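Local coordinates for major capsid protein (Human herpesvirus 1, PDB 1NO7) that builds the capsid shell of herpes simplex virus 1 as its major structural protein, VP5, represented here by the protease-resistant upper domain, at residues F257-P262 / L586-K591; N391-E396 / A422-A427. One frame throughout, in Å; residues are numbered along the deposited sequence.

How the interactions relate
Interactions 1 and 2 lie far apart in the upper domain, on opposite sides of its centre, with about 47 Å between their nearest atoms. They hold different elements: interaction 1 sets the loop after helix 234-256 against helix 583-593, whereas interaction 2 lays the loop after helix 382-389 over the start of helix 425-431. Along the chain, the second is nested within the long excursion closed by the first. Both are peripheral and partly buried, the buried residues being H588 and Q589 in the first and T424 to N426 in the second. Imidazole rings dominate interaction 1, one accepting a backbone N-H; interaction 2 combines a weak amide-to-carbonyl bond with methyl groups around a backbone carbonyl.

Interaction 1 (F257-P262 / L586-K591); sequences FTLTGP and LHHQLK
T258 and H588 bring the two backbones closest, with CA atoms 5.3 Å apart, and F257 and Q589 follow at 5.6 Å. The chain following helix 234-256 runs past one side of helix 583-593, which presents H587, H588 and, a turn further on, K591 to L259. Beyond L259 the loop moves off the helix.

The polar link is the backbone N of L259, which donates to ND1 of H588 at 2.8 Å. It is a bent bond, with an angle of 139° at the hydrogen, and the donor is tilted 30° out of the imidazole plane. On the far side of the ring, NE2 is hydrogen-bonded to Q269 OE1. Accepting at ND1 while facing the side-chain amide oxygen of Q269 at NE2 is consistent with a neutral ring carrying its proton on NE2. The two bonds together would fix the ring's rotation. T258 CG2 sits over a face of the same ring in a CH-pi contact, 4.3 Å from its centroid. That methyl is anti to the backbone N, which leaves OG1 beside the N (chi1 -62°), where it bonds to V254 O and N273 ND2.

L259 reaches further across the helix surface. Its CD1 methyl lies over one face of the H587 ring, 3.9 Å above the plane and shifted toward the rim, in a second CH-pi contact. The same methyl meets K591 CB at 3.5 Å, the two side chains crossing at about a right angle; the lysine's end then leads away from the loop.

This is loop-on-helix packing near the end of the modelled chain: a buried histidine of helix 583-593 ties the exit of helix 234-256 to the start of helix 269-273.

Interaction 2 (N391-E396 / A422-A427); sequences NMVVPE and ANTVNA
N423 O takes a weak hydrogen bond from ND2 of N391, 2.8 Å long but bent to 123° at the hydrogen. The carbonyl belongs to the turn leading into helix 425-431, so the asparagine amide reaches the chain just ahead of the helix, if only weakly. The side chains of N391 and T424 cross at about a right angle.

The backbone O of N391 turns toward methyl groups instead. CG2 of T424 and CG1 of V425 both lie against it, the latter at 3.3 Å. T424 occupies the N-cap position, yet its side chain makes no capping bond. Its CG2 is anti to the backbone N, with OG1 beside that N (chi1 -70°), and this methyl also reaches M392 CA at 3.7 Å. Next along, CB of M392 packs on V425 CG1 at 3.5 Å, an apolar contact made at the base of the methionine while the rest of its side chain leads away. N426 points its CB at the loop, and its side chain crosses that of V393 at about a right angle.

Helix 438-442 backs the contact, M441 touching both M392 and N426, while P414 and L420 also pack on N426. Residues 391-393, just after helix 382-389, thus lie across the first turn of helix 425-431, closing a loop with no helix or strand between the two segments.

Interaction 1 (F257-P262 / L586-K591)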
loop_
_atom_site.group_PDB
_atom_site.type_symbol
_atom_site.label_atom_id
_atom_site.label_comp_id
_atom_site.label_asym_id
_atom_site.label_seq_id
_atom_site.Cartn_x
_atom_site.Cartn_y
_atom_site.Cartn_z
ATOM N N PHE A 257 -12.375 21.489 6.811
ATOM C CA PHE A 257 -13.628 21.539 6.076
ATOM C C PHE A 257 -14.652 20.570 6.660
ATOM O O PHE A 257 -15.367 19.875 5.929
ATOM C CB PHE A 257 -13.356 21.233 4.607
ATOM C CG PHE A 257 -12.498 22.259 3.937
ATOM C CD1 PHE A 257 -11.695 21.917 2.860
ATOM C CD2 PHE A 257 -12.522 23.580 4.357
ATOM C CE1 PHE A 257 -10.925 22.884 2.202
ATOM C CE2 PHE A 257 -11.761 24.554 3.714
ATOM C CZ PHE A 257 -10.959 24.208 2.631
ATOM N N THR A 258 -14.675 20.496 7.989
ATOM C CA THR A 258 -15.650 19.685 8.715
ATOM C C THR A 258 -16.150 20.648 9.792
ATOM O O THR A 258 -15.442 21.588 10.168
ATOM C CB THR A 258 -15.043 18.433 9.392
ATOM O OG1 THR A 258 -14.481 17.572 8.396
ATOM C CG2 THR A 258 -16.139 17.651 10.145
ATOM N N LEU A 259 -17.363 20.433 10.281
ATOM C CA LEU A 259 -17.908 21.330 11.281
ATOM C C LEU A 259 -17.850 20.736 12.669
ATOM O O LEU A 259 -18.147 19.556 12.868
ATOM C CB LEU A 259 -19.342 21.696 10.909
ATOM C CG LEU A 259 -19.423 22.376 9.541
ATOM C CD1 LEU A 259 -20.866 22.498 9.106
ATOM C CD2 LEU A 259 -18.753 23.741 9.608
ATOM N N THR A 260 -17.460 21.568 13.626
ATOM C CA THR A 260 -17.341 21.158 15.015
ATOM C C THR A 260 -18.697 21.097 15.702
ATOM O O THR A 260 -19.177 22.104 16.219
ATOM C CB THR A 260 -16.447 22.134 15.766
ATOM O OG1 THR A 260 -16.859 23.474 15.465
ATOM C CG2 THR A 260 -14.998 21.949 15.340
ATOM N N GLY A 261 -19.306 19.913 15.712
ATOM C CA GLY A 261 -20.613 19.760 16.330
ATOM C C GLY A 261 -20.870 18.414 16.988
ATOM O O GLY A 261 -20.005 17.901 17.698
ATOM N N PRO A 262 -22.063 17.823 16.777
ATOM C CA PRO A 262 -22.485 16.528 17.333
ATOM C C PRO A 262 -21.721 15.317 16.798
ATOM O O PRO A 262 -20.719 15.454 16.097
ATOM C CB PRO A 262 -23.969 16.456 16.959
ATOM C CG PRO A 262 -24.371 17.893 16.848
ATOM C CD PRO A 262 -23.200 18.490 16.119
ATOM N N LEU A 586 -21.802 17.222 2.009
ATOM C CA LEU A 586 -22.034 18.459 1.281
ATOM C C LEU A 586 -22.394 19.576 2.229
ATOM O O LEU A 586 -22.015 20.729 2.006
ATOM C CB LEU A 586 -23.138 18.280 0.251
ATOM C CG LEU A 586 -22.513 17.820 -1.055
ATOM C CD1 LEU A 586 -21.407 18.815 -1.433
ATOM C CD2 LEU A 586 -21.948 16.407 -0.885
ATOM N N HIS A 587 -23.121 19.233 3.289
ATOM C CA HIS A 587 -23.492 20.233 4.267
ATOM C C HIS A 587 -22.198 20.891 4.745
ATOM O O HIS A 587 -21.998 22.099 4.545
ATOM C CB HIS A 587 -24.230 19.586 5.431
ATOM C CG HIS A 587 -24.422 20.504 6.591
ATOM N ND1 HIS A 587 -24.623 21.858 6.435
ATOM C CD2 HIS A 587 -24.449 20.269 7.923
ATOM C CE1 HIS A 587 -24.764 22.418 7.622
ATOM N NE2 HIS A 587 -24.663 21.477 8.542
ATOM N N HIS A 588 -21.318 20.080 5.345
ATOM C CA HIS A 588 -20.020 20.530 5.864
ATOM C C HIS A 588 -19.200 21.185 4.764
ATOM O O HIS A 588 -18.885 22.375 4.837
ATOM C CB HIS A 588 -19.210 19.346 6.397
ATOM C CG HIS A 588 -19.747 18.747 7.660
ATOM N ND1 HIS A 588 -19.540 19.309 8.902
ATOM C CD2 HIS A 588 -20.454 17.611 7.874
ATOM C CE1 HIS A 588 -20.092 18.544 9.828
ATOM N NE2 HIS A 588 -20.653 17.508 9.231
ATOM N N GLN A 589 -18.837 20.395 3.755
ATOM C CA GLN A 589 -18.043 20.910 2.651
ATOM C C GLN A 589 -18.552 22.299 2.240
ATOM O O GLN A 589 -17.750 23.217 2.002
ATOM C CB GLN A 589 -18.098 19.939 1.478
ATOM C CG GLN A 589 -17.474 18.620 1.799
ATOM C CD GLN A 589 -17.866 17.536 0.813
ATOM O OE1 GLN A 589 -17.620 17.644 -0.400
ATOM N NE2 GLN A 589 -18.479 16.472 1.329
ATOM N N LEU A 590 -19.882 22.455 2.187
ATOM C CA LEU A 590 -20.501 23.727 1.817
ATOM C C LEU A 590 -20.243 24.833 2.840
ATOM O O LEU A 590 -19.719 25.895 2.488
ATOM C CB LEU A 590 -22.008 23.546 1.641
ATOM C CG LEU A 590 -22.450 23.049 0.258
ATOM C CD1 LEU A 590 -23.933 22.607 0.281
ATOM C CD2 LEU A 590 -22.197 24.176 -0.762
ATOM N N LYS A 591 -20.627 24.584 4.093
ATOM C CA LYS A 591 -20.443 25.546 5.189
ATOM C C LYS A 591 -19.001 26.071 5.274
ATOM O O LYS A 591 -18.768 27.282 5.217
ATOM C CB LYS A 591 -20.806 24.893 6.525
ATOM C CG LYS A 591 -22.289 24.752 6.794
ATOM C CD LYS A 591 -22.868 26.059 7.292
ATOM C CE LYS A 591 -24.324 25.899 7.680
ATOM N NZ LYS A 591 -25.152 25.456 6.521
#

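Interaction 2 (N391-E396 / A422-A427)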
loop_
_atom_site.group_PDB
_atom_site.type_symbol
_atom_site.label_atom_id
_atom_site.label_comp_id
_atom_site.label_asym_id
_atom_site.label_seq_id
_atom_site.Cartn_x
_atom_site.Cartn_y
_atom_site.Cartn_z
ATOM N N ASN A 391 21.733 -15.415 5.728
ATOM C CA ASN A 391 22.674 -16.300 5.055
ATOM C C ASN A 391 23.830 -15.393 4.617
ATOM O O ASN A 391 24.105 -15.241 3.413
ATOM C CB ASN A 391 21.997 -16.940 3.833
ATOM C CG ASN A 391 22.972 -17.220 2.687
ATOM O OD1 ASN A 391 23.823 -18.103 2.787
ATOM N ND2 ASN A 391 22.856 -16.445 1.598
ATOM N N MET A 392 24.500 -14.771 5.587
ATOM C CA MET A 392 25.608 -13.869 5.260
ATOM C C MET A 392 27.009 -14.458 5.455
ATOM O O MET A 392 27.179 -15.633 5.816
ATOM C CB MET A 392 25.488 -12.572 6.064
ATOM C CG MET A 392 25.776 -12.730 7.536
ATOM S SD MET A 392 25.009 -11.414 8.530
ATOM C CE MET A 392 23.681 -12.433 9.341
ATOM N N VAL A 393 28.011 -13.618 5.210
ATOM C CA VAL A 393 29.413 -14.010 5.335
ATOM C C VAL A 393 30.253 -12.895 5.976
ATOM O O VAL A 393 30.705 -11.952 5.304
ATOM C CB VAL A 393 29.982 -14.396 3.929
ATOM C CG1 VAL A 393 31.518 -14.171 3.868
ATOM C CG2 VAL A 393 29.594 -15.868 3.602
ATOM N N VAL A 394 30.438 -12.996 7.289
ATOM C CA VAL A 394 31.234 -12.021 8.021
ATOM C C VAL A 394 32.516 -12.687 8.501
ATOM O O VAL A 394 32.510 -13.458 9.465
ATOM C CB VAL A 394 30.469 -11.460 9.226
ATOM C CG1 VAL A 394 31.377 -10.546 10.045
ATOM C CG2 VAL A 394 29.265 -10.690 8.734
ATOM N N PRO A 395 33.639 -12.399 7.827
ATOM C CA PRO A 395 34.905 -13.000 8.223
ATOM C C PRO A 395 35.221 -12.650 9.665
ATOM O O PRO A 395 34.814 -11.587 10.153
ATOM C CB PRO A 395 35.888 -12.393 7.227
ATOM C CG PRO A 395 35.342 -11.038 7.021
ATOM C CD PRO A 395 33.865 -11.320 6.852
ATOM N N GLU A 396 35.937 -13.564 10.327
ATOM C CA GLU A 396 36.352 -13.429 11.723
ATOM C C GLU A 396 37.196 -12.174 11.888
ATOM O O GLU A 396 38.166 -11.960 11.154
ATOM C CB GLU A 396 37.172 -14.652 12.146
ATOM C CG GLU A 396 37.454 -14.726 13.631
ATOM C CD GLU A 396 36.193 -14.940 14.438
ATOM O OE1 GLU A 396 35.582 -16.022 14.309
ATOM O OE2 GLU A 396 35.810 -14.024 15.196
ATOM N N ALA A 422 28.194 -15.756 -4.016
ATOM C CA ALA A 422 26.960 -15.721 -4.793
ATOM C C ALA A 422 25.763 -16.225 -3.976
ATOM O O ALA A 422 25.893 -17.163 -3.181
ATOM C CB ALA A 422 27.129 -16.558 -6.057
ATOM N N ASN A 423 24.604 -15.597 -4.179
ATOM C CA ASN A 423 23.371 -15.961 -3.473
ATOM C C ASN A 423 23.464 -15.716 -1.964
ATOM O O ASN A 423 22.853 -16.428 -1.159
ATOM C CB ASN A 423 23.011 -17.426 -3.749
ATOM C CG ASN A 423 22.427 -17.628 -5.133
ATOM O OD1 ASN A 423 21.329 -17.160 -5.432
ATOM N ND2 ASN A 423 23.160 -18.321 -5.987
ATOM N N THR A 424 24.227 -14.691 -1.601
ATOM C CA THR A 424 24.427 -14.321 -0.208
ATOM C C THR A 424 24.091 -12.865 -0.029
ATOM O O THR A 424 24.405 -12.040 -0.888
ATOM C CB THR A 424 25.876 -14.503 0.206
ATOM O OG1 THR A 424 26.172 -15.901 0.261
ATOM C CG2 THR A 424 26.137 -13.848 1.561
ATOM N N VAL A 425 23.466 -12.545 1.097
ATOM C CA VAL A 425 23.093 -11.159 1.368
ATOM C C VAL A 425 24.270 -10.207 1.141
ATOM O O VAL A 425 24.075 -9.010 0.899
ATOM C CB VAL A 425 22.537 -11.001 2.800
ATOM C CG1 VAL A 425 23.012 -12.148 3.661
ATOM C CG2 VAL A 425 22.969 -9.676 3.388
ATOM N N ASN A 426 25.492 -10.732 1.205
ATOM C CA ASN A 426 26.659 -9.890 0.961
ATOM C C ASN A 426 26.581 -9.439 -0.494
ATOM O O ASN A 426 26.851 -8.279 -0.813
ATOM C CB ASN A 426 27.969 -10.657 1.176
ATOM C CG ASN A 426 28.214 -11.018 2.626
ATOM O OD1 ASN A 426 29.361 -11.171 3.044
ATOM N ND2 ASN A 426 27.141 -11.171 3.400
ATOM N N ALA A 427 26.200 -10.372 -1.368
ATOM C CA ALA A 427 26.078 -10.099 -2.795
ATOM C C ALA A 427 25.136 -8.927 -3.010
ATOM O O ALA A 427 25.512 -7.903 -3.600
ATOM C CB ALA A 427 25.551 -11.333 -3.524
#